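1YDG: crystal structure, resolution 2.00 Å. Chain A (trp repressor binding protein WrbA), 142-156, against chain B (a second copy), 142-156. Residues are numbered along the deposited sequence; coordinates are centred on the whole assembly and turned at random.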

ATOM      1  N   ALA A 142      -0.234 -12.370  -3.097  1.00 12.34           N
ATOM      2  CA  ALA A 142       0.487 -13.603  -2.787  1.00 12.90           C
ATOM      3  C   ALA A 142       0.494 -13.903  -1.286  1.00 13.35           C
ATOM      4  O   ALA A 142       0.569 -15.072  -0.888  1.00 13.00           O
ATOM      5  N   MET A 143       0.377 -12.861  -0.448  1.00 13.21           N
ATOM      6  CA  MET A 143       0.341 -13.090   0.995  1.00 13.86           C
ATOM      7  C   MET A 143      -0.883 -13.909   1.368  1.00 13.66           C
ATOM      8  O   MET A 143      -0.847 -14.690   2.313  1.00 13.71           O
ATOM      9  N   HIS A 144      -1.966 -13.710   0.625  1.00 13.69           N
ATOM     10  CA  HIS A 144      -3.238 -14.392   0.894  1.00 14.15           C
ATOM     11  C   HIS A 144      -3.143 -15.895   0.697  1.00 13.88           C
ATOM     12  O   HIS A 144      -3.925 -16.628   1.284  1.00 13.51           O
ATOM     13  N   TRP A 145      -2.169 -16.329  -0.105  1.00 14.25           N
ATOM     14  CA  TRP A 145      -1.905 -17.728  -0.401  1.00 14.87           C
ATOM     15  C   TRP A 145      -0.916 -18.394   0.537  1.00 15.74           C
ATOM     16  O   TRP A 145      -0.681 -19.597   0.406  1.00 16.40           O
ATOM     17  N   GLY A 146      -0.320 -17.632   1.449  1.00 15.21           N
ATOM     18  CA  GLY A 146       0.727 -18.144   2.303  1.00 15.39           C
ATOM     19  C   GLY A 146       1.977 -18.419   1.482  1.00 15.20           C
ATOM     20  O   GLY A 146       2.709 -19.360   1.767  1.00 15.62           O
ATOM     21  N   ALA A 147       2.202 -17.601   0.458  1.00 14.91           N
ATOM     22  CA  ALA A 147       3.423 -17.652  -0.338  1.00 14.65           C
ATOM     23  C   ALA A 147       4.601 -17.114   0.470  1.00 14.23           C
ATOM     24  O   ALA A 147       4.430 -16.435   1.477  1.00 15.34           O
ATOM     25  N   VAL A 148       5.800 -17.448   0.040  1.00 13.81           N
ATOM     26  CA  VAL A 148       7.020 -16.980   0.713  1.00 13.40           C
ATOM     27  C   VAL A 148       7.640 -16.006  -0.251  1.00 12.97           C
ATOM     28  O   VAL A 148       8.101 -16.416  -1.314  1.00 12.37           O
ATOM     29  N   LEU A 149       7.633 -14.720   0.103  1.00 12.92           N
ATOM     30  CA  LEU A 149       7.968 -13.675  -0.854  1.00 12.78           C
ATOM     31  C   LEU A 149       9.471 -13.473  -0.868  1.00 12.18           C
ATOM     32  O   LEU A 149      10.079 -13.319   0.186  1.00 12.71           O
ATOM     33  N   THR A 150      10.047 -13.476  -2.065  1.00 12.20           N
ATOM     34  CA  THR A 150      11.487 -13.405  -2.271  1.00 12.93           C
ATOM     35  C   THR A 150      11.848 -12.286  -3.246  1.00 12.87           C
ATOM     36  O   THR A 150      12.396 -12.540  -4.330  1.00 13.67           O
ATOM     37  N   PRO A 151      11.562 -11.036  -2.860  1.00 13.14           N
ATOM     38  CA  PRO A 151      11.950  -9.895  -3.668  1.00 12.95           C
ATOM     39  C   PRO A 151      13.470  -9.740  -3.673  1.00 12.78           C
ATOM     40  O   PRO A 151      14.131 -10.243  -2.773  1.00 12.49           O
ATOM     41  N   PRO A 152      14.016  -9.052  -4.682  1.00 13.45           N
ATOM     42  CA  PRO A 152      15.469  -8.948  -4.840  1.00 13.82           C
ATOM     43  C   PRO A 152      16.162  -8.087  -3.760  1.00 14.42           C
ATOM     44  O   PRO A 152      17.334  -8.283  -3.476  1.00 13.43           O
ATOM     45  N   GLY A 153      15.443  -7.126  -3.192  1.00 14.47           N
ATOM     46  CA  GLY A 153      16.049  -6.162  -2.288  1.00 15.20           C
ATOM     47  C   GLY A 153      17.197  -5.492  -2.998  1.00 15.43           C
ATOM     48  O   GLY A 153      17.147  -5.284  -4.198  1.00 15.70           O
ATOM     49  N   TYR A 154      18.244  -5.171  -2.263  1.00 16.51           N
ATOM     50  CA  TYR A 154      19.441  -4.607  -2.874  1.00 16.91           C
ATOM     51  C   TYR A 154      20.574  -5.635  -2.787  1.00 17.76           C
ATOM     52  O   TYR A 154      21.734  -5.290  -2.571  1.00 18.09           O
ATOM     53  N   THR A 155      20.237  -6.901  -3.038  1.00 18.26           N
ATOM     54  CA  THR A 155      21.160  -8.004  -2.843  1.00 19.34           C
ATOM     55  C   THR A 155      22.171  -8.211  -3.984  1.00 20.39           C
ATOM     56  O   THR A 155      22.924  -9.170  -3.947  1.00 20.59           O
ATOM     57  N   ASP A 156      22.180  -7.316  -4.980  1.00 21.80           N
ATOM     58  CA  ASP A 156      23.246  -7.262  -5.985  1.00 22.63           C
ATOM     59  C   ASP A 156      23.401  -5.827  -6.504  1.00 23.37           C
ATOM     60  O   ASP A 156      22.425  -5.072  -6.610  1.00 22.38           O
TER
ATOM     61  N   ALA B 142      10.923  -4.434   5.018  1.00 13.62           N
ATOM     62  CA  ALA B 142      11.714  -5.660   4.998  1.00 13.65           C
ATOM     63  C   ALA B 142      12.206  -6.007   3.593  1.00 13.31           C
ATOM     64  O   ALA B 142      13.266  -6.626   3.443  1.00 12.40           O
ATOM     65  N   MET B 143      11.453  -5.618   2.563  1.00 13.37           N
ATOM     66  CA  MET B 143      11.874  -5.901   1.192  1.00 14.22           C
ATOM     67  C   MET B 143      13.166  -5.181   0.825  1.00 14.03           C
ATOM     68  O   MET B 143      13.983  -5.720   0.073  1.00 14.21           O
ATOM     69  N   HIS B 144      13.341  -3.974   1.352  1.00 13.54           N
ATOM     70  CA  HIS B 144      14.577  -3.227   1.144  1.00 14.24           C
ATOM     71  C   HIS B 144      15.804  -3.991   1.666  1.00 14.40           C
ATOM     72  O   HIS B 144      16.900  -3.821   1.146  1.00 14.47           O
ATOM     73  N   TRP B 145      15.583  -4.863   2.650  1.00 14.02           N
ATOM     74  CA  TRP B 145      16.624  -5.688   3.271  1.00 14.17           C
ATOM     75  C   TRP B 145      16.893  -7.003   2.554  1.00 14.34           C
ATOM     76  O   TRP B 145      17.807  -7.709   2.937  1.00 14.51           O
ATOM     77  N   GLY B 146      16.082  -7.352   1.556  1.00 13.93           N
ATOM     78  CA  GLY B 146      16.147  -8.672   0.939  1.00 13.98           C
ATOM     79  C   GLY B 146      15.747  -9.767   1.916  1.00 13.77           C
ATOM     80  O   GLY B 146      16.269 -10.879   1.869  1.00 13.93           O
ATOM     81  N   ALA B 147      14.816  -9.453   2.803  1.00 13.06           N
ATOM     82  CA  ALA B 147      14.245 -10.448   3.687  1.00 13.08           C
ATOM     83  C   ALA B 147      13.380 -11.407   2.864  1.00 13.36           C
ATOM     84  O   ALA B 147      12.949 -11.085   1.750  1.00 13.68           O
ATOM     85  N   VAL B 148      13.176 -12.593   3.415  1.00 13.37           N
ATOM     86  CA  VAL B 148      12.249 -13.575   2.898  1.00 13.02           C
ATOM     87  C   VAL B 148      10.981 -13.447   3.722  1.00 13.07           C
ATOM     88  O   VAL B 148      10.979 -13.763   4.914  1.00 13.99           O
ATOM     89  N   LEU B 149       9.904 -12.945   3.114  1.00 12.74           N
ATOM     90  CA  LEU B 149       8.713 -12.591   3.863  1.00 12.60           C
ATOM     91  C   LEU B 149       7.850 -13.820   4.061  1.00 12.54           C
ATOM     92  O   LEU B 149       7.549 -14.504   3.097  1.00 12.42           O
ATOM     93  N   THR B 150       7.485 -14.115   5.313  1.00 11.81           N
ATOM     94  CA  THR B 150       6.720 -15.317   5.636  1.00 12.60           C
ATOM     95  C   THR B 150       5.385 -15.012   6.325  1.00 12.46           C
ATOM     96  O   THR B 150       5.134 -15.463   7.443  1.00 12.91           O
ATOM     97  N   PRO B 151       4.488 -14.307   5.631  1.00 13.09           N
ATOM     98  CA  PRO B 151       3.210 -14.008   6.265  1.00 13.41           C
ATOM     99  C   PRO B 151       2.364 -15.299   6.405  1.00 13.71           C
ATOM    100  O   PRO B 151       2.594 -16.255   5.669  1.00 13.10           O
ATOM    101  N   PRO B 152       1.418 -15.334   7.356  1.00 14.81           N
ATOM    102  CA  PRO B 152       0.642 -16.548   7.596  1.00 16.53           C
ATOM    103  C   PRO B 152      -0.338 -16.958   6.504  1.00 17.94           C
ATOM    104  O   PRO B 152      -0.641 -18.142   6.391  1.00 18.28           O
ATOM    105  N   GLY B 153      -0.840 -16.016   5.721  1.00 19.42           N
ATOM    106  CA  GLY B 153      -1.958 -16.317   4.829  1.00 21.51           C
ATOM    107  C   GLY B 153      -3.074 -16.990   5.625  1.00 23.11           C
ATOM    108  O   GLY B 153      -3.317 -16.644   6.788  1.00 22.43           O
ATOM    109  N   TYR B 154      -3.737 -17.961   5.007  1.00 25.74           N
ATOM    110  CA  TYR B 154      -4.799 -18.713   5.667  1.00 28.26           C
ATOM    111  C   TYR B 154      -4.377 -20.159   5.902  1.00 30.65           C
ATOM    112  O   TYR B 154      -5.196 -21.077   5.833  1.00 31.65           O
ATOM    113  N   THR B 155      -3.105 -20.362   6.213  1.00 33.54           N
ATOM    114  CA  THR B 155      -2.565 -21.711   6.307  1.00 35.71           C
ATOM    115  C   THR B 155      -3.061 -22.507   7.531  1.00 38.27           C
ATOM    116  O   THR B 155      -2.782 -23.707   7.633  1.00 39.05           O
ATOM    117  N   ASP B 156      -3.804 -21.862   8.439  1.00 41.30           N
ATOM    118  CA  ASP B 156      -4.580 -22.581   9.484  1.00 42.92           C
ATOM    119  C   ASP B 156      -6.046 -22.118   9.458  1.00 44.97           C
ATOM    120  O   ASP B 156      -6.357 -21.086   8.865  1.00 45.69           O
TER

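What holds the two stretches together most firmly? The backbones do, at a single antiparallel bridge where Leu A149 meets its own copy. Leu A149 N donates to Leu B149 O at 3.0 Å, and Leu B149 N donates to Leu A149 O, also at 3.0 Å, so the same residue in the two chains pairs through both its N and its O. Just beside this pair, Val A148 CA lies 3.5 Å from Leu B149 O and Val B148 CA lies 3.5 Å from Leu A149 O, two CA-H...O contacts that extend the bridge slightly without adding another conventional hydrogen bond.

Where do the other polar groups find partners? Four waters serve the backbone in two matching pairs. Water 1 donates to His A144 O (2.8 Å) and accepts from Tyr B154 N (2.7 Å); water 4 does the same for His B144 O (2.8 Å) and Tyr A154 N (2.7 Å). Water 2 donates to both Ala A147 O (2.5 Å) and Pro B151 O (2.6 Å), while water 3 donates to Ala B147 O (2.7 Å) and Pro A151 O (2.7 Å), linking carbonyls that could not hydrogen-bond to each other. Each threonine at 155, with chi1 p, turns back on its own chain: Thr A155 OG1 donates to Pro A152 O at 2.5 Å and Thr B155 OG1 to Pro B152 O at 2.8 Å.

Which side chains pack around the bridge? Those of Leu A149 and Leu B149, both m at chi1 and t at chi2, leave the backbone sideways and meet CB to CB at 3.9 Å. The valines at 148, both t, come closer still, with Val A148 CG1 only 3.2 Å from Val B148 CG1, a very tight approach for two methyl groups. The prolines at 151 point toward the opposite stretch, and their rings rest against methionine side chains in the m, t, t conformation: Met A143 CG is 3.7 Å from Pro B151 CG, and Pro A151 CG is 3.8 Å from Met B143 CG.

How do the outer ends fit so closely? Glycines make room. Gly B153 CA sits 3.2 Å from Met A143 O, and Gly A153 CA 3.2 Å from Met B143 O; a CB on either would point toward the other stretch and clash with that carbonyl and with the N of the facing Gly A146 or Gly B146. Those two glycines, positive in phi at the Schellman turns, in turn leave space for Thr B155 CG2 and Thr A155 CG2. Beyond them, the tyrosines at 154, m at chi1, start sideways but their ends come nearer: Tyr A154 CE1 lies 3.7 Å from His B144 ND1, and Tyr B154 CE1 lies 3.7 Å from His A144 ND1. The rings of Tyr A154 and His B144 meet obliquely, their planes at 49°.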

ATOM      1  CB  ALA A 142       1.915 -13.524  -3.331  1.00 12.69           C
ATOM      2  CB  MET A 143       0.313 -11.781   1.771  1.00 13.79           C
ATOM      3  CG  MET A 143       1.577 -10.959   1.619  1.00 13.90           C
ATOM      4  SD  MET A 143       1.744  -9.618   2.809  1.00 16.29           S
ATOM      5  CE  MET A 143       3.085  -8.759   2.022  1.00 18.05           C
ATOM      6  CB  HIS A 144      -4.363 -13.825   0.008  1.00 13.16           C
ATOM      7  CG  HIS A 144      -4.931 -12.532   0.495  1.00 13.82           C
ATOM      8  ND1 HIS A 144      -6.172 -12.446   1.088  1.00 12.49           N
ATOM      9  CD2 HIS A 144      -4.439 -11.273   0.464  1.00 11.85           C
ATOM     10  CE1 HIS A 144      -6.414 -11.187   1.404  1.00 14.59           C
ATOM     11  NE2 HIS A 144      -5.373 -10.457   1.046  1.00 14.32           N
ATOM     12  CB  TRP A 145      -1.277 -17.881  -1.772  1.00 15.85           C
ATOM     13  CG  TRP A 145      -1.907 -17.119  -2.884  1.00 17.07           C
ATOM     14  CD1 TRP A 145      -3.176 -16.635  -2.953  1.00 18.53           C
ATOM     15  CD2 TRP A 145      -1.285 -16.798  -4.122  1.00 17.39           C
ATOM     16  NE1 TRP A 145      -3.374 -16.004  -4.166  1.00 18.61           N
ATOM     17  CE2 TRP A 145      -2.224 -16.103  -4.898  1.00 18.07           C
ATOM     18  CE3 TRP A 145      -0.018 -17.034  -4.651  1.00 18.28           C
ATOM     19  CZ2 TRP A 145      -1.932 -15.631  -6.165  1.00 18.81           C
ATOM     20  CZ3 TRP A 145       0.264 -16.562  -5.927  1.00 18.55           C
ATOM     21  CH2 TRP A 145      -0.682 -15.873  -6.655  1.00 17.80           C
ATOM     22  CB  ALA A 147       3.263 -16.859  -1.620  1.00 14.85           C
ATOM     23  CB  VAL A 148       7.977 -18.132   0.980  1.00 13.08           C
ATOM     24  CG1 VAL A 148       9.307 -17.608   1.596  1.00 13.42           C
ATOM     25  CG2 VAL A 148       7.317 -19.156   1.871  1.00 12.76           C
ATOM     26  CB  LEU A 149       7.243 -12.361  -0.541  1.00 12.49           C
ATOM     27  CG  LEU A 149       5.774 -12.500  -0.077  1.00 13.09           C
ATOM     28  CD1 LEU A 149       5.109 -11.145   0.092  1.00 13.52           C
ATOM     29  CD2 LEU A 149       4.933 -13.373  -0.988  1.00 14.16           C
ATOM     30  CB  THR A 150      12.039 -14.732  -2.802  1.00 13.11           C
ATOM     31  OG1 THR A 150      11.520 -14.972  -4.115  1.00 13.78           O
ATOM     32  CG2 THR A 150      11.657 -15.882  -1.883  1.00 13.51           C
ATOM     33  CB  PRO A 151      11.305  -8.725  -2.940  1.00 12.53           C
ATOM     34  CG  PRO A 151      11.257  -9.154  -1.547  1.00 13.13           C
ATOM     35  CD  PRO A 151      10.894 -10.599  -1.622  1.00 13.61           C
ATOM     36  CB  PRO A 152      15.615  -8.296  -6.221  1.00 14.24           C
ATOM     37  CG  PRO A 152      14.350  -7.501  -6.397  1.00 13.06           C
ATOM     38  CD  PRO A 152      13.288  -8.315  -5.736  1.00 13.30           C
ATOM     39  CB  TYR A 154      19.784  -3.273  -2.207  1.00 16.62           C
ATOM     40  CG  TYR A 154      18.790  -2.143  -2.469  1.00 15.90           C
ATOM     41  CD1 TYR A 154      17.769  -1.845  -1.569  1.00 15.44           C
ATOM     42  CD2 TYR A 154      18.887  -1.362  -3.615  1.00 16.68           C
ATOM     43  CE1 TYR A 154      16.872  -0.801  -1.810  1.00 14.77           C
ATOM     44  CE2 TYR A 154      18.010  -0.315  -3.863  1.00 14.42           C
ATOM     45  CZ  TYR A 154      17.004  -0.035  -2.955  1.00 15.67           C
ATOM     46  OH  TYR A 154      16.139   1.003  -3.229  1.00 15.11           O
ATOM     47  CB  THR A 155      20.396  -9.311  -2.552  1.00 19.33           C
ATOM     48  OG1 THR A 155      19.482  -9.595  -3.626  1.00 17.72           O
ATOM     49  CG2 THR A 155      19.631  -9.163  -1.240  1.00 18.99           C
ATOM     50  CB  ASP A 156      22.960  -8.234  -7.144  1.00 22.99           C
ATOM     51  CG  ASP A 156      24.185  -8.485  -8.040  1.00 23.09           C
ATOM     52  OD1 ASP A 156      24.867  -9.507  -7.849  1.00 27.69           O
ATOM     53  OD2 ASP A 156      24.471  -7.682  -8.939  1.00 22.54           O
TER
ATOM     54  CB  ALA B 142      10.933  -6.816   5.597  1.00 13.35           C
ATOM     55  CB  MET B 143      10.808  -5.537   0.181  1.00 13.88           C
ATOM     56  CG  MET B 143       9.539  -6.350   0.354  1.00 15.21           C
ATOM     57  SD  MET B 143       8.489  -6.290  -1.077  1.00 17.57           S
ATOM     58  CE  MET B 143       6.991  -7.037  -0.428  1.00 18.06           C
ATOM     59  CB  HIS B 144      14.477  -1.835   1.785  1.00 13.83           C
ATOM     60  CG  HIS B 144      13.607  -0.882   1.033  1.00 13.63           C
ATOM     61  ND1 HIS B 144      14.103   0.230   0.388  1.00 12.98           N
ATOM     62  CD2 HIS B 144      12.272  -0.880   0.809  1.00 13.13           C
ATOM     63  CE1 HIS B 144      13.111   0.884  -0.185  1.00 12.29           C
ATOM     64  NE2 HIS B 144      11.989   0.226   0.050  1.00 12.58           N
ATOM     65  CB  TRP B 145      16.262  -6.064   4.718  1.00 14.15           C
ATOM     66  CG  TRP B 145      15.776  -4.959   5.593  1.00 13.89           C
ATOM     67  CD1 TRP B 145      15.957  -3.620   5.412  1.00 13.75           C
ATOM     68  CD2 TRP B 145      15.080  -5.109   6.831  1.00 12.96           C
ATOM     69  NE1 TRP B 145      15.383  -2.926   6.443  1.00 14.22           N
ATOM     70  CE2 TRP B 145      14.842  -3.816   7.333  1.00 13.55           C
ATOM     71  CE3 TRP B 145      14.619  -6.217   7.557  1.00 14.38           C
ATOM     72  CZ2 TRP B 145      14.150  -3.590   8.533  1.00 14.79           C
ATOM     73  CZ3 TRP B 145      13.933  -5.997   8.761  1.00 14.29           C
ATOM     74  CH2 TRP B 145      13.700  -4.696   9.226  1.00 14.53           C
ATOM     75  CB  ALA B 147      13.417  -9.778   4.759  1.00 13.16           C
ATOM     76  CB  VAL B 148      12.868 -14.969   3.040  1.00 13.40           C
ATOM     77  CG1 VAL B 148      11.896 -16.086   2.603  1.00 11.57           C
ATOM     78  CG2 VAL B 148      14.149 -15.017   2.260  1.00 13.17           C
ATOM     79  CB  LEU B 149       7.943 -11.470   3.182  1.00 13.26           C
ATOM     80  CG  LEU B 149       8.786 -10.261   2.729  1.00 14.02           C
ATOM     81  CD1 LEU B 149       7.917  -9.146   2.290  1.00 15.30           C
ATOM     82  CD2 LEU B 149       9.699  -9.794   3.840  1.00 14.76           C
ATOM     83  CB  THR B 150       7.499 -16.298   6.518  1.00 11.75           C
ATOM     84  OG1 THR B 150       7.779 -15.690   7.792  1.00 12.55           O
ATOM     85  CG2 THR B 150       8.768 -16.750   5.835  1.00 13.48           C
ATOM     86  CB  PRO B 151       2.589 -13.012   5.297  1.00 12.88           C
ATOM     87  CG  PRO B 151       3.068 -13.453   3.973  1.00 12.31           C
ATOM     88  CD  PRO B 151       4.532 -13.812   4.244  1.00 13.50           C
ATOM     89  CB  PRO B 152      -0.138 -16.227   8.872  1.00 16.36           C
ATOM     90  CG  PRO B 152      -0.182 -14.785   8.959  1.00 15.52           C
ATOM     91  CD  PRO B 152       1.048 -14.257   8.285  1.00 14.93           C
ATOM     92  CB  TYR B 154      -6.071 -18.667   4.823  1.00 27.57           C
ATOM     93  CG  TYR B 154      -6.669 -17.290   4.703  1.00 27.47           C
ATOM     94  CD1 TYR B 154      -6.296 -16.443   3.672  1.00 26.39           C
ATOM     95  CD2 TYR B 154      -7.620 -16.838   5.616  1.00 27.46           C
ATOM     96  CE1 TYR B 154      -6.833 -15.180   3.554  1.00 26.41           C
ATOM     97  CE2 TYR B 154      -8.173 -15.582   5.499  1.00 27.41           C
ATOM     98  CZ  TYR B 154      -7.771 -14.755   4.464  1.00 26.18           C
ATOM     99  OH  TYR B 154      -8.308 -13.508   4.333  1.00 26.64           O
ATOM    100  CB  THR B 155      -1.023 -21.708   6.209  1.00 35.45           C
ATOM    101  OG1 THR B 155      -0.469 -20.798   7.162  1.00 33.82           O
ATOM    102  CG2 THR B 155      -0.592 -21.304   4.798  1.00 35.42           C
ATOM    103  CB  ASP B 156      -3.967 -22.342  10.873  1.00 43.12           C
ATOM    104  CG  ASP B 156      -4.206 -23.504  11.841  1.00 42.86           C
ATOM    105  OD1 ASP B 156      -5.360 -23.695  12.287  1.00 45.34           O
ATOM    106  OD2 ASP B 156      -3.236 -24.222  12.172  1.00 44.05           O
TER
HETATM  107  O   HOH W   1      -3.393 -19.021   2.558  1.00 18.68           O
HETATM  108  O   HOH W   2       4.396 -17.058   3.905  1.00 20.17           O
HETATM  109  O   HOH W   3      13.931 -11.877  -0.582  1.00 15.05           O
HETATM  110  O   HOH W   4      18.758  -5.745   0.333  1.00 19.76           O